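Local coordinates for hypothetical protein (ST2072) (Sulfolobus tokodaii, PDB 1VE0) that is of unknown function but binds zinc as a member of the YjbQ (UPF0047) family, its chains assembled as a trimer, at residues S5-V10 and I40-T45; S14-I19 and N83-V88; T44-I49 and R123-L128; H87-I92 and L117-P122. All blocks are in the same frame, centred on the assembly; numbering follows the deposited sequence.

Interaction 1: S5-V10 and I40-T45; sequences SKEFTV and IVKHTT. With SO4 (sulfate ion), chain B.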
# COMPACT_ATOMS: atom_id res chain seq x y z
N SER A 5 0.70 -19.75 -7.68
CA SER A 5 -0.08 -18.71 -8.33
C SER A 5 -1.47 -19.26 -8.55
O SER A 5 -1.65 -20.22 -9.30
CB SER A 5 0.54 -18.34 -9.69
OG SER A 5 1.89 -17.97 -9.55
N LYS A 6 -2.45 -18.67 -7.88
CA LYS A 6 -3.82 -19.13 -8.01
C LYS A 6 -4.80 -17.97 -8.03
O LYS A 6 -4.68 -17.03 -7.24
CB LYS A 6 -4.18 -20.09 -6.87
CG LYS A 6 -3.37 -21.38 -6.90
CD LYS A 6 -4.15 -22.56 -6.31
CE LYS A 6 -4.19 -22.53 -4.79
NZ LYS A 6 -2.90 -22.96 -4.15
N GLU A 7 -5.78 -18.06 -8.94
CA GLU A 7 -6.79 -17.02 -9.09
C GLU A 7 -8.18 -17.53 -8.77
O GLU A 7 -8.46 -18.72 -8.94
CB GLU A 7 -6.79 -16.49 -10.53
CG GLU A 7 -5.50 -15.81 -10.97
CD GLU A 7 -5.60 -15.23 -12.37
OE1 GLU A 7 -4.69 -14.45 -12.76
OE2 GLU A 7 -6.57 -15.54 -13.09
N PHE A 8 -9.04 -16.65 -8.29
CA PHE A 8 -10.43 -16.99 -8.02
C PHE A 8 -11.24 -15.74 -8.33
O PHE A 8 -10.69 -14.64 -8.38
CB PHE A 8 -10.63 -17.46 -6.57
CG PHE A 8 -10.31 -16.42 -5.52
CD1 PHE A 8 -11.24 -15.45 -5.17
CD2 PHE A 8 -9.08 -16.45 -4.86
CE1 PHE A 8 -10.96 -14.52 -4.16
CE2 PHE A 8 -8.79 -15.52 -3.85
CZ PHE A 8 -9.73 -14.55 -3.50
N THR A 9 -12.55 -15.89 -8.56
CA THR A 9 -13.39 -14.74 -8.88
C THR A 9 -14.48 -14.53 -7.84
O THR A 9 -14.90 -15.47 -7.15
CB THR A 9 -14.11 -14.90 -10.25
OG1 THR A 9 -14.96 -16.05 -10.21
CG2 THR A 9 -13.11 -15.06 -11.38
N VAL A 10 -14.93 -13.30 -7.71
CA VAL A 10 -16.00 -12.97 -6.79
C VAL A 10 -16.90 -12.01 -7.55
O VAL A 10 -16.42 -11.17 -8.31
CB VAL A 10 -15.50 -12.29 -5.50
CG1 VAL A 10 -14.61 -13.25 -4.72
CG2 VAL A 10 -14.74 -11.02 -5.84
N ILE A 40 -3.50 -9.91 -4.94
CA ILE A 40 -3.49 -8.92 -6.01
C ILE A 40 -4.68 -8.91 -6.94
O ILE A 40 -5.21 -9.97 -7.28
CB ILE A 40 -2.23 -9.17 -6.90
CG1 ILE A 40 -0.96 -9.04 -6.06
CG2 ILE A 40 -2.21 -8.23 -8.12
CD1 ILE A 40 0.18 -9.88 -6.58
N VAL A 41 -5.14 -7.73 -7.35
CA VAL A 41 -6.19 -7.70 -8.36
C VAL A 41 -5.53 -7.02 -9.55
O VAL A 41 -4.76 -6.07 -9.37
CB VAL A 41 -7.46 -6.92 -7.96
CG1 VAL A 41 -8.24 -7.72 -6.92
CG2 VAL A 41 -7.11 -5.50 -7.46
N LYS A 42 -5.78 -7.52 -10.75
CA LYS A 42 -5.20 -6.90 -11.93
C LYS A 42 -6.21 -5.90 -12.46
O LYS A 42 -6.21 -5.57 -13.65
CB LYS A 42 -4.89 -7.95 -12.99
CG LYS A 42 -3.91 -9.03 -12.55
CD LYS A 42 -3.69 -10.02 -13.69
CE LYS A 42 -2.99 -11.27 -13.24
NZ LYS A 42 -2.83 -12.22 -14.38
N HIS A 43 -7.06 -5.40 -11.56
CA HIS A 43 -8.09 -4.42 -11.90
C HIS A 43 -7.62 -3.03 -11.49
O HIS A 43 -6.74 -2.90 -10.64
CB HIS A 43 -9.38 -4.75 -11.15
CG HIS A 43 -9.97 -6.07 -11.53
ND1 HIS A 43 -10.38 -6.35 -12.82
CD2 HIS A 43 -10.24 -7.17 -10.80
CE1 HIS A 43 -10.89 -7.57 -12.85
NE2 HIS A 43 -10.82 -8.09 -11.64
N THR A 44 -8.23 -1.99 -12.06
CA THR A 44 -7.86 -0.63 -11.72
C THR A 44 -8.97 0.10 -10.98
O THR A 44 -8.78 1.24 -10.57
CB THR A 44 -7.51 0.21 -12.97
OG1 THR A 44 -8.67 0.30 -13.81
CG2 THR A 44 -6.38 -0.42 -13.76
N THR A 45 -10.13 -0.53 -10.82
CA THR A 45 -11.22 0.16 -10.14
C THR A 45 -11.76 -0.52 -8.90
O THR A 45 -12.87 -0.22 -8.44
CB THR A 45 -12.40 0.43 -11.09
OG1 THR A 45 -12.74 -0.78 -11.77
CG2 THR A 45 -12.03 1.52 -12.09
S SO4 B . -10.67 -2.70 -14.46
O1 SO4 B . -10.75 -4.11 -14.87
O2 SO4 B . -10.89 -2.59 -13.01
O3 SO4 B . -11.73 -1.95 -15.16
O4 SO4 B . -9.34 -2.15 -14.79
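Lys42 stretches from the loop after strand 35-41 to meet Glu7 on strand 2-11, outermost in the sheet within this chain. The two side chains cross at about a right angle. Strand 124-133 runs between the two strands in the five-stranded antiparallel sheet, and the side chains bridge over it. Both are extended beyond CG, which lets Lys42 NZ come within 3.3 Å of Glu7 OE1. The pair is a salt bridge, but its hydrogen bond is weak. The stronger partner of Lys42 NZ is Asp107 of the second subunit.

His43 turns to a different target, a sulfate ion probably taken from the crystallisation liquor. Its CG stands anti to the carbonyl carbon (chi1 -63°), which brings one ring edge to the ion. His43 ND1 donates to sulfate O1 at 3.1 Å, with O1 near the ring plane and the N-H...O angle 159°. His43 NE2 is hydrogen-bonded to the backbone N of Thr126, so the ring is held from both nitrogens. With His43 reduced to an alanine, sulfate O1 would probably lose this donor and the Thr126 amide its acceptor.

The next two residues close round the ion. Thr44 N is shared between sulfate O2 at 2.9 Å and O4 at 3.0 Å. Thr45 gives O2 both its backbone N, at 3.1 Å, and its OG1, at 2.9 Å.

The loop thus does two jobs. Lys42 makes a surface charge pair split between its own chain and a neighbour. The backbone N-H groups, hydroxyl and imidazole that follow offer donors suited to a tetrahedral oxyanion.

Interaction 2: S14-I19 and N83-V88; sequences SRFDSI and NGHAHV. With ZN (zinc ion), chain C.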
# COMPACT_ATOMS: atom_id res chain seq x y z
N SER A 14 -23.01 -4.53 -6.34
CA SER A 14 -23.45 -3.15 -6.43
C SER A 14 -22.31 -2.29 -6.97
O SER A 14 -21.21 -2.80 -7.18
CB SER A 14 -23.87 -2.68 -5.04
OG SER A 14 -24.67 -1.52 -5.10
N ARG A 15 -22.57 -1.01 -7.20
CA ARG A 15 -21.51 -0.13 -7.68
C ARG A 15 -20.43 -0.12 -6.60
O ARG A 15 -19.24 -0.31 -6.89
CB ARG A 15 -22.02 1.29 -7.89
CG ARG A 15 -21.01 2.18 -8.54
CD ARG A 15 -21.51 3.61 -8.61
NE ARG A 15 -20.89 4.35 -9.70
CZ ARG A 15 -21.07 5.65 -9.91
NH1 ARG A 15 -20.47 6.25 -10.93
NH2 ARG A 15 -21.83 6.35 -9.08
N PHE A 16 -20.86 0.10 -5.36
CA PHE A 16 -19.97 0.10 -4.19
C PHE A 16 -20.28 -1.17 -3.42
O PHE A 16 -21.43 -1.42 -3.06
CB PHE A 16 -20.23 1.32 -3.32
CG PHE A 16 -19.67 2.59 -3.89
CD1 PHE A 16 -18.39 3.02 -3.54
CD2 PHE A 16 -20.39 3.33 -4.82
CE1 PHE A 16 -17.84 4.18 -4.11
CE2 PHE A 16 -19.85 4.48 -5.40
CZ PHE A 16 -18.58 4.90 -5.04
N ASP A 17 -19.27 -1.99 -3.17
CA ASP A 17 -19.50 -3.24 -2.47
C ASP A 17 -18.22 -3.63 -1.73
O ASP A 17 -17.12 -3.17 -2.07
CB ASP A 17 -19.87 -4.33 -3.48
CG ASP A 17 -20.59 -5.50 -2.84
OD1 ASP A 17 -20.94 -5.42 -1.64
OD2 ASP A 17 -20.82 -6.50 -3.56
N SER A 18 -18.37 -4.45 -0.70
CA SER A 18 -17.23 -4.91 0.07
C SER A 18 -17.43 -6.39 0.35
O SER A 18 -18.48 -6.81 0.84
CB SER A 18 -17.09 -4.10 1.37
OG SER A 18 -18.32 -3.96 2.04
N ILE A 19 -16.43 -7.19 0.02
CA ILE A 19 -16.54 -8.63 0.19
C ILE A 19 -15.37 -9.22 0.94
O ILE A 19 -14.23 -8.98 0.58
CB ILE A 19 -16.63 -9.31 -1.19
CG1 ILE A 19 -17.89 -8.85 -1.93
CG2 ILE A 19 -16.60 -10.83 -1.03
CD1 ILE A 19 -18.01 -9.40 -3.34
N ASN A 83 -16.14 6.43 -14.27
CA ASN A 83 -15.66 5.75 -13.08
C ASN A 83 -14.32 6.32 -12.61
O ASN A 83 -13.53 5.60 -12.00
CB ASN A 83 -15.53 4.25 -13.34
CG ASN A 83 -14.56 3.93 -14.45
OD1 ASN A 83 -14.00 4.83 -15.08
ND2 ASN A 83 -14.35 2.64 -14.71
N GLY A 84 -14.08 7.60 -12.89
CA GLY A 84 -12.84 8.23 -12.48
C GLY A 84 -12.62 8.15 -10.97
O GLY A 84 -11.48 8.01 -10.50
N HIS A 85 -13.70 8.25 -10.21
CA HIS A 85 -13.60 8.18 -8.76
C HIS A 85 -13.08 6.82 -8.33
O HIS A 85 -12.30 6.72 -7.38
CB HIS A 85 -14.98 8.40 -8.12
CG HIS A 85 -15.88 7.21 -8.25
ND1 HIS A 85 -16.48 6.86 -9.44
CD2 HIS A 85 -16.21 6.24 -7.37
CE1 HIS A 85 -17.13 5.72 -9.30
NE2 HIS A 85 -16.98 5.32 -8.05
N ALA A 86 -13.52 5.76 -9.01
CA ALA A 86 -13.09 4.41 -8.66
C ALA A 86 -11.60 4.23 -8.92
O ALA A 86 -10.89 3.57 -8.15
CB ALA A 86 -13.88 3.38 -9.46
N HIS A 87 -11.12 4.82 -10.02
CA HIS A 87 -9.71 4.75 -10.39
C HIS A 87 -8.86 5.46 -9.34
O HIS A 87 -7.85 4.93 -8.87
CB HIS A 87 -9.49 5.43 -11.75
CG HIS A 87 -9.88 4.57 -12.92
ND1 HIS A 87 -9.13 3.49 -13.32
CD2 HIS A 87 -10.92 4.66 -13.78
CE1 HIS A 87 -9.69 2.95 -14.39
NE2 HIS A 87 -10.78 3.64 -14.69
N VAL A 88 -9.27 6.67 -8.98
CA VAL A 88 -8.55 7.47 -8.02
C VAL A 88 -8.46 6.85 -6.62
O VAL A 88 -7.37 6.70 -6.06
CB VAL A 88 -9.18 8.88 -7.90
CG1 VAL A 88 -8.55 9.64 -6.73
CG2 VAL A 88 -8.97 9.64 -9.20
ZN ZN C . -12.22 4.04 -16.49
O HOH W 1 -11.39 2.84 -18.03
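His85 leaves the first turn of helix 84-93 with its CB toward the 14-19 segment, where it meets Phe16 and Arg15. Its CG lies between the backbone N and the carbonyl carbon (chi1 74°), which swings the ring outward from the helix. One face of the ring is met near its rim by the CB of Ala86. On the CD2 branch, His85 CD2 rests 3.6 Å from Phe16 CZ. At the tip, His85 NE2 lies 3.4 Å from the same Phe16 CZ. The two rings meet obliquely, with planes 38° apart. The polar partner of NE2 is the backbone O of Phe119.

This turn is part of the zinc site of the YjbQ family fold. Asn83, in the N-cap position, binds zinc through OD1 at 2.4 Å. One helical turn later, His87 NE2 binds it at 2.3 Å, and His77 and a water complete the set. His85 points to the other partners instead.

On the remaining branch, His85 CE1 sits over one face of the Arg15 guanidinium, 3.8 Å from NH1. The extended Arg15 chain brings that group in with its plane 66° from the imidazole. A serine in place of His85 would probably open a gap beside Phe16 and leave the Phe119 carbonyl without its donor. Phe16 also has a cation-pi partner in Lys66.

Interaction 3: T44-I49 and R123-L128; sequences TTCAII and RTRTVL. With SO4 (sulfate ion), chain B.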
# COMPACT_ATOMS: atom_id res chain seq x y z
N THR A 44 -8.23 -1.99 -12.06
CA THR A 44 -7.86 -0.63 -11.72
C THR A 44 -8.97 0.10 -10.98
O THR A 44 -8.78 1.24 -10.57
CB THR A 44 -7.51 0.21 -12.97
OG1 THR A 44 -8.67 0.30 -13.81
CG2 THR A 44 -6.38 -0.42 -13.76
N THR A 45 -10.13 -0.53 -10.82
CA THR A 45 -11.22 0.16 -10.14
C THR A 45 -11.76 -0.52 -8.90
O THR A 45 -12.87 -0.22 -8.44
CB THR A 45 -12.40 0.43 -11.09
OG1 THR A 45 -12.74 -0.78 -11.77
CG2 THR A 45 -12.03 1.52 -12.09
N CYS A 46 -11.00 -1.46 -8.36
CA CYS A 46 -11.38 -2.09 -7.10
C CYS A 46 -10.04 -2.22 -6.36
O CYS A 46 -8.98 -2.15 -6.99
CB CYS A 46 -12.10 -3.44 -7.33
SG CYS A 46 -11.17 -4.77 -8.11
N ALA A 47 -10.08 -2.36 -5.04
CA ALA A 47 -8.85 -2.47 -4.27
C ALA A 47 -8.92 -3.54 -3.19
O ALA A 47 -9.99 -4.11 -2.93
CB ALA A 47 -8.53 -1.12 -3.64
N ILE A 48 -7.77 -3.82 -2.58
CA ILE A 48 -7.66 -4.83 -1.53
C ILE A 48 -7.15 -4.17 -0.25
O ILE A 48 -6.23 -3.35 -0.29
CB ILE A 48 -6.62 -5.96 -1.91
CG1 ILE A 48 -7.09 -6.75 -3.14
CG2 ILE A 48 -6.41 -6.91 -0.72
CD1 ILE A 48 -8.38 -7.56 -2.94
N ILE A 49 -7.78 -4.49 0.88
CA ILE A 49 -7.36 -3.95 2.17
C ILE A 49 -7.41 -5.13 3.12
O ILE A 49 -8.06 -6.13 2.83
CB ILE A 49 -8.34 -2.88 2.76
CG1 ILE A 49 -9.71 -3.52 3.06
CG2 ILE A 49 -8.50 -1.70 1.81
CD1 ILE A 49 -10.69 -2.58 3.75
N ARG A 123 -19.71 -6.36 -10.92
CA ARG A 123 -18.79 -7.02 -11.84
C ARG A 123 -18.22 -8.31 -11.28
O ARG A 123 -18.27 -8.55 -10.07
CB ARG A 123 -17.61 -6.10 -12.16
CG ARG A 123 -17.82 -5.15 -13.32
CD ARG A 123 -16.50 -4.91 -14.01
NE ARG A 123 -15.96 -3.58 -13.75
CZ ARG A 123 -14.77 -3.18 -14.17
NH1 ARG A 123 -14.34 -1.95 -13.90
NH2 ARG A 123 -13.99 -4.01 -14.83
N THR A 124 -17.69 -9.15 -12.16
CA THR A 124 -17.03 -10.37 -11.71
C THR A 124 -15.59 -9.92 -11.61
O THR A 124 -14.98 -9.53 -12.61
CB THR A 124 -17.15 -11.52 -12.73
OG1 THR A 124 -18.50 -12.01 -12.74
CG2 THR A 124 -16.22 -12.67 -12.33
N ARG A 125 -15.06 -9.93 -10.39
CA ARG A 125 -13.69 -9.51 -10.17
C ARG A 125 -12.80 -10.71 -9.97
O ARG A 125 -13.18 -11.70 -9.34
CB ARG A 125 -13.60 -8.60 -8.95
CG ARG A 125 -14.40 -7.31 -9.09
CD ARG A 125 -13.92 -6.51 -10.31
NE ARG A 125 -14.34 -5.12 -10.22
CZ ARG A 125 -13.78 -4.13 -10.92
NH1 ARG A 125 -14.21 -2.89 -10.79
NH2 ARG A 125 -12.78 -4.40 -11.75
N THR A 126 -11.59 -10.63 -10.50
CA THR A 126 -10.65 -11.72 -10.35
C THR A 126 -9.57 -11.34 -9.34
O THR A 126 -9.03 -10.24 -9.38
CB THR A 126 -9.97 -12.04 -11.68
OG1 THR A 126 -10.97 -12.44 -12.63
CG2 THR A 126 -8.95 -13.16 -11.51
N VAL A 127 -9.27 -12.26 -8.43
CA VAL A 127 -8.23 -12.04 -7.45
C VAL A 127 -7.09 -13.02 -7.67
O VAL A 127 -7.30 -14.22 -7.78
CB VAL A 127 -8.75 -12.23 -6.00
CG1 VAL A 127 -7.59 -12.04 -5.00
CG2 VAL A 127 -9.85 -11.23 -5.70
N LEU A 128 -5.87 -12.50 -7.77
CA LEU A 128 -4.71 -13.38 -7.91
C LEU A 128 -3.98 -13.47 -6.57
O LEU A 128 -3.69 -12.44 -5.93
CB LEU A 128 -3.74 -12.82 -8.97
CG LEU A 128 -2.31 -13.36 -8.93
CD1 LEU A 128 -2.26 -14.85 -9.32
CD2 LEU A 128 -1.44 -12.53 -9.87
S SO4 B . -10.67 -2.70 -14.46
O1 SO4 B . -10.75 -4.11 -14.87
O2 SO4 B . -10.89 -2.59 -13.01
O3 SO4 B . -11.73 -1.95 -15.16
O4 SO4 B . -9.34 -2.15 -14.79
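Thr45 and Arg125 meet beside the sulfate ion, in an anion pocket built where two antiparallel sheets face each other. Strand 46-51 belongs to the three-stranded sheet and strand 124-133 to the five-stranded one.

In the first shell, Arg125 uses one edge of its guanidinium twice. Arg125 NH1 donates to Thr45 OG1 at 2.8 Å, nearly straight at 162° and close to the guanidinium plane. Arg125 NH2 donates to sulfate O2 at 2.9 Å. Sulfate O2, already held from the 44-45 loop, thus gains an arginine donor. Arg123 comes in at another corner. Its NH1 and NH2 both reach sulfate O3, at 2.9 and 3.1 Å, with O3 lying in the guanidinium plane. A weak bond runs from Arg123 NH2 to O1.

The two guanidinium groups lie one over the other, inclined, with Arg125 NH2 3.3 Å above the centre of the Arg123 guanidinium plane. Their charges would probably be balanced by the ion between their donor edges and by two nearby acids. Glu118 makes a salt bridge to Arg125 NE, and Asp120 makes one to Arg123 NH1.

Further out, chain shape brings the groups in. Arg125 bends at chi2 (-58°), which turns its tip toward the loop at Thr45. Arg123 bends at both chi2 and chi3 to reach the same ion. On the face of the Arg125 guanidinium away from Arg123 sits Cys46, its SG 3.8 Å from Arg125 NE.

Interaction 4: H87-I92 and L117-P122; sequences HVISAI and LEFDGP. With ZN (zinc ion), chain C.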
# COMPACT_ATOMS: atom_id res chain seq x y z
N HIS A 87 -11.12 4.82 -10.02
CA HIS A 87 -9.71 4.75 -10.39
C HIS A 87 -8.86 5.46 -9.34
O HIS A 87 -7.85 4.93 -8.87
CB HIS A 87 -9.49 5.43 -11.75
CG HIS A 87 -9.88 4.57 -12.92
ND1 HIS A 87 -9.13 3.49 -13.32
CD2 HIS A 87 -10.92 4.66 -13.78
CE1 HIS A 87 -9.69 2.95 -14.39
NE2 HIS A 87 -10.78 3.64 -14.69
N VAL A 88 -9.27 6.67 -8.98
CA VAL A 88 -8.55 7.47 -8.02
C VAL A 88 -8.46 6.85 -6.62
O VAL A 88 -7.37 6.70 -6.06
CB VAL A 88 -9.18 8.88 -7.90
CG1 VAL A 88 -8.55 9.64 -6.73
CG2 VAL A 88 -8.97 9.64 -9.20
N ILE A 89 -9.60 6.48 -6.05
CA ILE A 89 -9.56 5.91 -4.71
C ILE A 89 -8.83 4.56 -4.70
O ILE A 89 -8.11 4.25 -3.75
CB ILE A 89 -10.98 5.78 -4.11
CG1 ILE A 89 -10.88 5.44 -2.61
CG2 ILE A 89 -11.80 4.74 -4.87
CD1 ILE A 89 -10.18 6.51 -1.79
N SER A 90 -9.02 3.76 -5.75
CA SER A 90 -8.34 2.46 -5.85
C SER A 90 -6.82 2.61 -5.96
O SER A 90 -6.07 1.77 -5.45
CB SER A 90 -8.84 1.68 -7.08
OG SER A 90 -10.17 1.19 -6.90
N ALA A 91 -6.36 3.66 -6.64
CA ALA A 91 -4.92 3.88 -6.80
C ALA A 91 -4.32 4.24 -5.45
O ALA A 91 -3.23 3.79 -5.10
CB ALA A 91 -4.67 4.99 -7.81
N ILE A 92 -5.03 5.06 -4.70
CA ILE A 92 -4.55 5.48 -3.39
C ILE A 92 -4.48 4.30 -2.41
O ILE A 92 -3.45 4.10 -1.74
CB ILE A 92 -5.46 6.60 -2.83
CG1 ILE A 92 -5.32 7.84 -3.73
CG2 ILE A 92 -5.06 6.93 -1.37
CD1 ILE A 92 -6.32 8.96 -3.43
N LEU A 117 -12.63 -4.28 -2.00
CA LEU A 117 -13.48 -3.10 -2.02
C LEU A 117 -13.75 -2.78 -3.49
O LEU A 117 -12.82 -2.63 -4.28
CB LEU A 117 -12.80 -1.90 -1.32
CG LEU A 117 -12.57 -1.98 0.20
CD1 LEU A 117 -11.95 -0.67 0.69
CD2 LEU A 117 -13.91 -2.22 0.94
N GLU A 118 -15.03 -2.69 -3.82
CA GLU A 118 -15.50 -2.44 -5.19
C GLU A 118 -16.05 -1.02 -5.27
O GLU A 118 -16.82 -0.59 -4.42
CB GLU A 118 -16.59 -3.46 -5.51
CG GLU A 118 -17.39 -3.24 -6.80
CD GLU A 118 -16.56 -3.40 -8.04
OE1 GLU A 118 -15.83 -2.44 -8.39
OE2 GLU A 118 -16.62 -4.48 -8.67
N PHE A 119 -15.64 -0.28 -6.31
CA PHE A 119 -16.09 1.09 -6.50
C PHE A 119 -16.71 1.29 -7.87
O PHE A 119 -17.15 2.38 -8.19
CB PHE A 119 -14.93 2.07 -6.32
CG PHE A 119 -14.15 1.85 -5.05
CD1 PHE A 119 -12.88 1.28 -5.09
CD2 PHE A 119 -14.70 2.19 -3.82
CE1 PHE A 119 -12.18 1.03 -3.91
CE2 PHE A 119 -13.99 1.94 -2.63
CZ PHE A 119 -12.74 1.37 -2.69
N ASP A 120 -16.73 0.24 -8.69
CA ASP A 120 -17.28 0.32 -10.04
C ASP A 120 -18.02 -0.96 -10.42
O ASP A 120 -17.89 -1.46 -11.55
CB ASP A 120 -16.15 0.57 -11.06
CG ASP A 120 -16.68 0.97 -12.44
OD1 ASP A 120 -15.98 0.72 -13.45
OD2 ASP A 120 -17.78 1.54 -12.51
N GLY A 121 -18.80 -1.50 -9.49
CA GLY A 121 -19.55 -2.72 -9.75
C GLY A 121 -20.91 -2.43 -10.38
O GLY A 121 -21.21 -1.29 -10.69
N PRO A 122 -21.76 -3.45 -10.59
CA PRO A 122 -21.51 -4.86 -10.29
C PRO A 122 -20.62 -5.50 -11.35
O PRO A 122 -20.76 -5.21 -12.53
CB PRO A 122 -22.92 -5.46 -10.27
CG PRO A 122 -23.64 -4.62 -11.29
CD PRO A 122 -23.16 -3.22 -10.98
ZN ZN C . -12.22 4.04 -16.49
O HOH W 1 -11.39 2.84 -18.03
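Ile89 sets its CG2 methyl squarely on the ring of Phe119, and this is the tight part of the contact. The methyl lies 3.7 Å from the ring centroid and 13° off the ring normal, a clear CH-pi contact. The two side chains cross at about a right angle. Ser90, the next residue of helix 84-93, comes to the ring edge instead, with OG 3.3 Å from Phe119 CD1. The Ser90 hydroxyl has its polar partner in the helix, at the backbone O of Ala86. The ring face away from Ile89 is backed by the backbone C of Leu117, so Phe119 is wedged between the helix and its own strand end. Ala65 of helix 55-68 also packs here.

Beyond Phe119 the chain leaves the helix and becomes more exposed. Asp120 and Gly121 are partly exposed, and Pro122 follows a cis peptide bond. This looser turn is pinned by Asp120 N, which donates to Glu118 OE1 at 2.8 Å from above the carboxylate plane.

The chemistry is therefore divided. Apolar packing joins the zinc-bearing helix to the end of strand 113-118, while the acid just past it serves the polar side through Asn83 and Arg123.

Interactions 2 and 4 share helix 84-93 and lie 4 Å apart between centres. Interactions 1 and 3 share Thr44, Thr45 and the sulfate, with centres 5 Å apart. The two pairs meet at the zinc site, where the sulfate stands close to the zinc ion. Thr45 CG2 packs 3.6 Å from His87 NE2. Asp120 of interaction 4 links to interaction 2 through OD1, 2.8 Å from Asn83 ND2. Glu118 OE2 of interaction 4 sits 2.8 Å from Arg125 NE of interaction 3. Metal and anion pockets thus adjoin, consistent with a site for an anionic ligand near zinc. All four contacts also touch the second subunit.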